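Local atomic coordinates of transcription regulator, Crp family (Thermus thermophilus, PDB entry 4EV0), a protein that binds cyclic AMP and, as a homodimeric DNA-binding regulator, activates transcription from a set of promoters in a cAMP-dependent manner. Residues L17-F22 with E96-F101; Y148-L153 with H167-L172. All coordinates share one frame; numbering follows the deposited sequence.

Overall arrangement
Interaction 1 lies in the cyclic nucleotide-binding domain and interaction 2 in the helix-turn-helix domain, so the two report on opposite ends of one subunit. Their centres are 54 Å apart, their nearest atoms about 43 Å, and they fall on opposite sides of the centre of the chain; in sequence, interaction 1 is complete before interaction 2 begins. Only interaction 1 comes near the nucleotide: the side chain of L100 is about 12 Å from bound cyclic AMP and about 9 Å from that of E76, which binds it. Both contacts are mainly apolar, with no direct hydrogen bond across either, but 17-22 packs against a strand, whereas 148-153 packs against a helix.

Interaction 1: L17-F22 with E96-F101; sequences LALSYF and ELLALF
F22 lays its ring against strand 96-101 between L98 and L100, where the packing is closest. L100 CB sits over one face, 3.9 Å from the centroid of the F22 ring in a CH-pi contact and offset toward the rim. At the ring's edge, F22 CD2 comes within 3.4 Å of L98 O, and the same carbon meets L98 CB at 3.6 Å. A flat aromatic suits the place because it offers a face to one leucine and an edge to the other. F22 CA also approaches A99 O at 3.2 Å, a CA-H...O contact bent to 132° at the hydrogen. An alanine at F22 would probably open a gap beside L98 and leave L100 CB without its aromatic partner.

Away from the ring the contact thins. L19 CD2 and L98 CD1, on partly exposed leucines whose side chains cross at about a right angle, stay 4.1 Å apart. Beside Y21, a water lies between Y21 O and F101 N and accepts from F101 N at 3.2 Å. The type I turn L19 to F22 carries the chain from helix 12-19 into strand 23-27, which pairs with strand 95-101, so the contact packs a helix-to-strand connection against the beta roll of the cyclic nucleotide-binding domain.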
loop_
_atom_site.group_PDB
_atom_site.type_symbol
_atom_site.label_atom_id
_atom_site.label_comp_id
_atom_site.label_asym_id
_atom_site.label_seq_id
_atom_site.Cartn_x
_atom_site.Cartn_y
_atom_site.Cartn_z
ATOM N N LEU B 17 -18.007 -0.175 29.996
ATOM C CA LEU B 17 -18.859 -1.243 29.502
ATOM C C LEU B 17 -18.104 -2.138 28.521
ATOM O O LEU B 17 -18.108 -3.361 28.649
ATOM C CB LEU B 17 -20.095 -0.620 28.837
ATOM C CG LEU B 17 -21.330 -1.418 28.412
ATOM C CD1 LEU B 17 -22.484 -0.446 28.176
ATOM C CD2 LEU B 17 -21.082 -2.224 27.147
ATOM N N ALA B 18 -17.458 -1.518 27.541
ATOM C CA ALA B 18 -16.715 -2.260 26.524
ATOM C C ALA B 18 -15.562 -3.092 27.118
ATOM O O ALA B 18 -15.400 -4.269 26.790
ATOM C CB ALA B 18 -16.213 -1.313 25.432
ATOM N N LEU B 19 -14.789 -2.490 28.018
ATOM C CA LEU B 19 -13.644 -3.164 28.626
ATOM C C LEU B 19 -14.005 -4.440 29.391
ATOM O O LEU B 19 -13.142 -5.295 29.615
ATOM C CB LEU B 19 -12.900 -2.198 29.549
ATOM C CG LEU B 19 -12.073 -1.171 28.777
ATOM C CD1 LEU B 19 -11.463 -0.143 29.711
ATOM C CD2 LEU B 19 -10.997 -1.891 27.980
ATOM N N SER B 20 -15.277 -4.570 29.781
ATOM C CA SER B 20 -15.717 -5.685 30.626
ATOM C C SER B 20 -15.835 -6.997 29.852
ATOM O O SER B 20 -15.970 -8.070 30.453
ATOM C CB SER B 20 -17.038 -5.358 31.340
ATOM O OG SER B 20 -18.152 -5.381 30.455
ATOM N N TYR B 21 -15.790 -6.902 28.519
ATOM C CA TYR B 21 -15.834 -8.087 27.660
ATOM C C TYR B 21 -14.438 -8.723 27.448
ATOM O O TYR B 21 -14.309 -9.824 26.900
ATOM C CB TYR B 21 -16.480 -7.730 26.319
ATOM C CG TYR B 21 -17.973 -7.466 26.379
ATOM C CD1 TYR B 21 -18.475 -6.260 26.866
ATOM C CD2 TYR B 21 -18.883 -8.406 25.911
ATOM C CE1 TYR B 21 -19.844 -6.013 26.909
ATOM C CE2 TYR B 21 -20.253 -8.166 25.949
ATOM C CZ TYR B 21 -20.725 -6.971 26.450
ATOM O OH TYR B 21 -22.085 -6.737 26.491
ATOM N N PHE B 22 -13.402 -8.017 27.895
ATOM C CA PHE B 22 -12.019 -8.414 27.644
ATOM C C PHE B 22 -11.476 -9.398 28.696
ATOM O O PHE B 22 -12.004 -9.507 29.808
ATOM C CB PHE B 22 -11.127 -7.179 27.588
ATOM C CG PHE B 22 -11.244 -6.409 26.319
ATOM C CD1 PHE B 22 -12.387 -5.679 26.034
ATOM C CD2 PHE B 22 -10.200 -6.395 25.405
ATOM C CE1 PHE B 22 -12.488 -4.956 24.841
ATOM C CE2 PHE B 22 -10.301 -5.681 24.227
ATOM C CZ PHE B 22 -11.442 -4.963 23.950
ATOM N N GLU B 96 1.265 -6.750 28.938
ATOM C CA GLU B 96 -0.099 -7.083 29.314
ATOM C C GLU B 96 -1.035 -6.795 28.156
ATOM O O GLU B 96 -1.077 -5.685 27.626
ATOM C CB GLU B 96 -0.535 -6.313 30.553
ATOM C CG GLU B 96 0.058 -6.852 31.839
ATOM C CD GLU B 96 -0.500 -6.157 33.059
ATOM O OE1 GLU B 96 -1.083 -6.850 33.924
ATOM O OE2 GLU B 96 -0.356 -4.917 33.148
ATOM N N LEU B 97 -1.777 -7.825 27.771
ATOM C CA LEU B 97 -2.714 -7.755 26.664
ATOM C C LEU B 97 -4.139 -7.916 27.150
ATOM O O LEU B 97 -4.427 -8.797 27.968
ATOM C CB LEU B 97 -2.402 -8.856 25.646
ATOM C CG LEU B 97 -1.056 -8.741 24.919
ATOM C CD1 LEU B 97 -0.904 -9.857 23.903
ATOM C CD2 LEU B 97 -0.908 -7.375 24.241
ATOM N N LEU B 98 -5.036 -7.068 26.659
ATOM C CA LEU B 98 -6.458 -7.268 26.887
ATOM C C LEU B 98 -7.041 -7.911 25.640
ATOM O O LEU B 98 -7.040 -7.308 24.562
ATOM C CB LEU B 98 -7.157 -5.950 27.206
ATOM C CG LEU B 98 -6.887 -5.327 28.575
ATOM C CD1 LEU B 98 -7.442 -3.918 28.621
ATOM C CD2 LEU B 98 -7.475 -6.178 29.706
ATOM N N ALA B 99 -7.519 -9.144 25.782
ATOM C CA ALA B 99 -7.978 -9.926 24.640
ATOM C C ALA B 99 -9.492 -9.931 24.509
ATOM O O ALA B 99 -10.227 -10.069 25.500
ATOM C CB ALA B 99 -7.464 -11.342 24.735
ATOM N N LEU B 100 -9.966 -9.790 23.278
ATOM C CA LEU B 100 -11.395 -9.880 23.036
ATOM C C LEU B 100 -11.694 -11.006 22.055
ATOM O O LEU B 100 -11.295 -10.960 20.891
ATOM C CB LEU B 100 -11.917 -8.543 22.529
ATOM C CG LEU B 100 -13.359 -8.521 22.045
ATOM C CD1 LEU B 100 -14.304 -8.840 23.196
ATOM C CD2 LEU B 100 -13.644 -7.159 21.429
ATOM N N PHE B 101 -12.378 -12.034 22.534
ATOM C CA PHE B 101 -12.654 -13.191 21.698
ATOM C C PHE B 101 -13.828 -12.932 20.778
ATOM O O PHE B 101 -14.545 -11.950 20.949
ATOM C CB PHE B 101 -12.788 -14.454 22.543
ATOM C CG PHE B 101 -11.472 -14.916 23.090
ATOM C CD1 PHE B 101 -10.911 -14.297 24.200
ATOM C CD2 PHE B 101 -10.755 -15.920 22.458
ATOM C CE1 PHE B 101 -9.664 -14.696 24.694
ATOM C CE2 PHE B 101 -9.508 -16.322 22.950
ATOM C CZ PHE B 101 -8.968 -15.707 24.067
HETATM O O HOH W 1 -13.308 -11.646 25.553
#

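Interaction 2: Y148-L153 with H167-L172; sequences YALLKL and HELAAL
The first helix of the predicted helix-turn-helix motif, 166-173, packs here on helix 139-154 of the winged-helix domain through L169 and L172. The two short segments run at 102° to each other with their axes 9.7 Å apart, and no hydrogen bond links them. A149 suits the point of closest backbone approach because its small methyl lets both leucines reach the helix: its CB lies 3.7 Å from L172 CD1 and 3.9 Å from L169 CD1. L172 CD1 also reaches the backbone, 3.5 Å from A149 O. The other methyl of L169, CD2, meets L150 CD2 at 3.9 Å, the two side chains crossing at about a right angle. K152 CE, the methylene next to NZ, stands 4.2 Å from L172 CD1; a long chain suits this partly exposed place.

Beyond the pair, L169 also touches L184 and L150 touches L187, both on helix 177-189, while L150 reaches L208 of helix 205-212 and L153 meets I164, just past strand 161-163. On the dimer side, K152 packs on L215 of the second subunit, so helix 139-154 joins the helix-turn-helix core to the neighbouring chain.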
loop_
_atom_site.group_PDB
_atom_site.type_symbol
_atom_site.label_atom_id
_atom_site.label_comp_id
_atom_site.label_asym_id
_atom_site.label_seq_id
_atom_site.Cartn_x
_atom_site.Cartn_y
_atom_site.Cartn_z
ATOM N N TYR B 148 18.399 10.232 -15.218
ATOM C CA TYR B 148 18.349 9.276 -16.325
ATOM C C TYR B 148 17.284 9.639 -17.356
ATOM O O TYR B 148 17.521 9.531 -18.563
ATOM C CB TYR B 148 18.053 7.891 -15.778
ATOM C CG TYR B 148 17.924 6.778 -16.805
ATOM C CD1 TYR B 148 19.023 6.356 -17.552
ATOM C CD2 TYR B 148 16.705 6.116 -16.987
ATOM C CE1 TYR B 148 18.911 5.318 -18.470
ATOM C CE2 TYR B 148 16.582 5.078 -17.893
ATOM C CZ TYR B 148 17.686 4.676 -18.630
ATOM O OH TYR B 148 17.553 3.636 -19.532
ATOM N N ALA B 149 16.110 10.051 -16.879
ATOM C CA ALA B 149 15.062 10.541 -17.762
ATOM C C ALA B 149 15.569 11.695 -18.658
ATOM O O ALA B 149 15.353 11.705 -19.875
ATOM C CB ALA B 149 13.850 10.994 -16.943
ATOM N N LEU B 150 16.230 12.670 -18.039
ATOM C CA LEU B 150 16.812 13.799 -18.753
ATOM C C LEU B 150 17.873 13.312 -19.741
ATOM O O LEU B 150 17.948 13.784 -20.877
ATOM C CB LEU B 150 17.457 14.751 -17.748
ATOM C CG LEU B 150 16.512 15.605 -16.916
ATOM C CD1 LEU B 150 17.271 16.380 -15.835
ATOM C CD2 LEU B 150 15.745 16.533 -17.844
ATOM N N LEU B 151 18.696 12.374 -19.287
ATOM C CA LEU B 151 19.680 11.731 -20.146
ATOM C C LEU B 151 19.002 11.190 -21.406
ATOM O O LEU B 151 19.488 11.395 -22.523
ATOM C CB LEU B 151 20.338 10.588 -19.391
ATOM C CG LEU B 151 21.806 10.312 -19.635
ATOM C CD1 LEU B 151 22.272 9.388 -18.535
ATOM C CD2 LEU B 151 22.027 9.677 -21.005
ATOM N N LYS B 152 17.864 10.521 -21.211
ATOM C CA LYS B 152 17.114 9.937 -22.315
ATOM C C LYS B 152 16.712 10.967 -23.382
ATOM O O LYS B 152 16.677 10.660 -24.576
ATOM C CB LYS B 152 15.885 9.181 -21.795
ATOM C CG LYS B 152 16.110 7.675 -21.709
ATOM C CD LYS B 152 15.277 7.011 -20.621
ATOM C CE LYS B 152 13.915 6.624 -21.153
ATOM N NZ LYS B 152 13.183 5.781 -20.174
ATOM N N LEU B 153 16.401 12.184 -22.943
ATOM C CA LEU B 153 16.060 13.274 -23.857
ATOM C C LEU B 153 17.312 13.785 -24.557
ATOM O O LEU B 153 17.291 14.063 -25.743
ATOM C CB LEU B 153 15.390 14.430 -23.111
ATOM C CG LEU B 153 14.046 14.156 -22.423
ATOM C CD1 LEU B 153 13.597 15.378 -21.633
ATOM C CD2 LEU B 153 12.970 13.745 -23.426
ATOM N N HIS B 167 5.533 17.298 -15.219
ATOM C CA HIS B 167 4.689 16.102 -15.221
ATOM C C HIS B 167 5.053 15.119 -16.337
ATOM O O HIS B 167 4.950 13.905 -16.149
ATOM C CB HIS B 167 3.180 16.435 -15.191
ATOM C CG HIS B 167 2.637 16.994 -16.474
ATOM N ND1 HIS B 167 2.486 16.236 -17.617
ATOM C CD2 HIS B 167 2.177 18.230 -16.782
ATOM C CE1 HIS B 167 1.982 16.990 -18.579
ATOM N NE2 HIS B 167 1.785 18.202 -18.098
ATOM N N GLU B 168 5.504 15.628 -17.479
ATOM C CA GLU B 168 5.894 14.752 -18.583
ATOM C C GLU B 168 7.212 14.058 -18.246
ATOM O O GLU B 168 7.480 12.921 -18.651
ATOM C CB GLU B 168 6.038 15.547 -19.888
ATOM C CG GLU B 168 4.917 16.549 -20.144
ATOM C CD GLU B 168 5.079 17.280 -21.481
ATOM O OE1 GLU B 168 5.486 18.466 -21.475
ATOM O OE2 GLU B 168 4.795 16.666 -22.540
ATOM N N LEU B 169 8.041 14.773 -17.502
ATOM C CA LEU B 169 9.293 14.229 -17.022
ATOM C C LEU B 169 9.018 13.185 -15.922
ATOM O O LEU B 169 9.737 12.178 -15.813
ATOM C CB LEU B 169 10.132 15.390 -16.497
ATOM C CG LEU B 169 11.627 15.244 -16.356
ATOM C CD1 LEU B 169 12.196 14.509 -17.550
ATOM C CD2 LEU B 169 12.161 16.650 -16.255
ATOM N N ALA B 170 7.975 13.419 -15.122
ATOM C CA ALA B 170 7.606 12.479 -14.069
ATOM C C ALA B 170 7.079 11.170 -14.669
ATOM O O ALA B 170 7.370 10.070 -14.178
ATOM C CB ALA B 170 6.572 13.102 -13.116
ATOM N N ALA B 171 6.300 11.293 -15.735
ATOM C CA ALA B 171 5.818 10.118 -16.442
ATOM C C ALA B 171 7.007 9.365 -17.030
ATOM O O ALA B 171 7.047 8.135 -17.012
ATOM C CB ALA B 171 4.816 10.521 -17.539
ATOM N N LEU B 172 7.971 10.108 -17.550
ATOM C CA LEU B 172 9.169 9.496 -18.111
ATOM C C LEU B 172 9.938 8.724 -17.047
ATOM O O LEU B 172 10.267 7.560 -17.251
ATOM C CB LEU B 172 10.072 10.553 -18.754
ATOM C CG LEU B 172 10.618 10.267 -20.157
ATOM C CD1 LEU B 172 12.146 10.279 -20.181
ATOM C CD2 LEU B 172 10.087 8.944 -20.696
#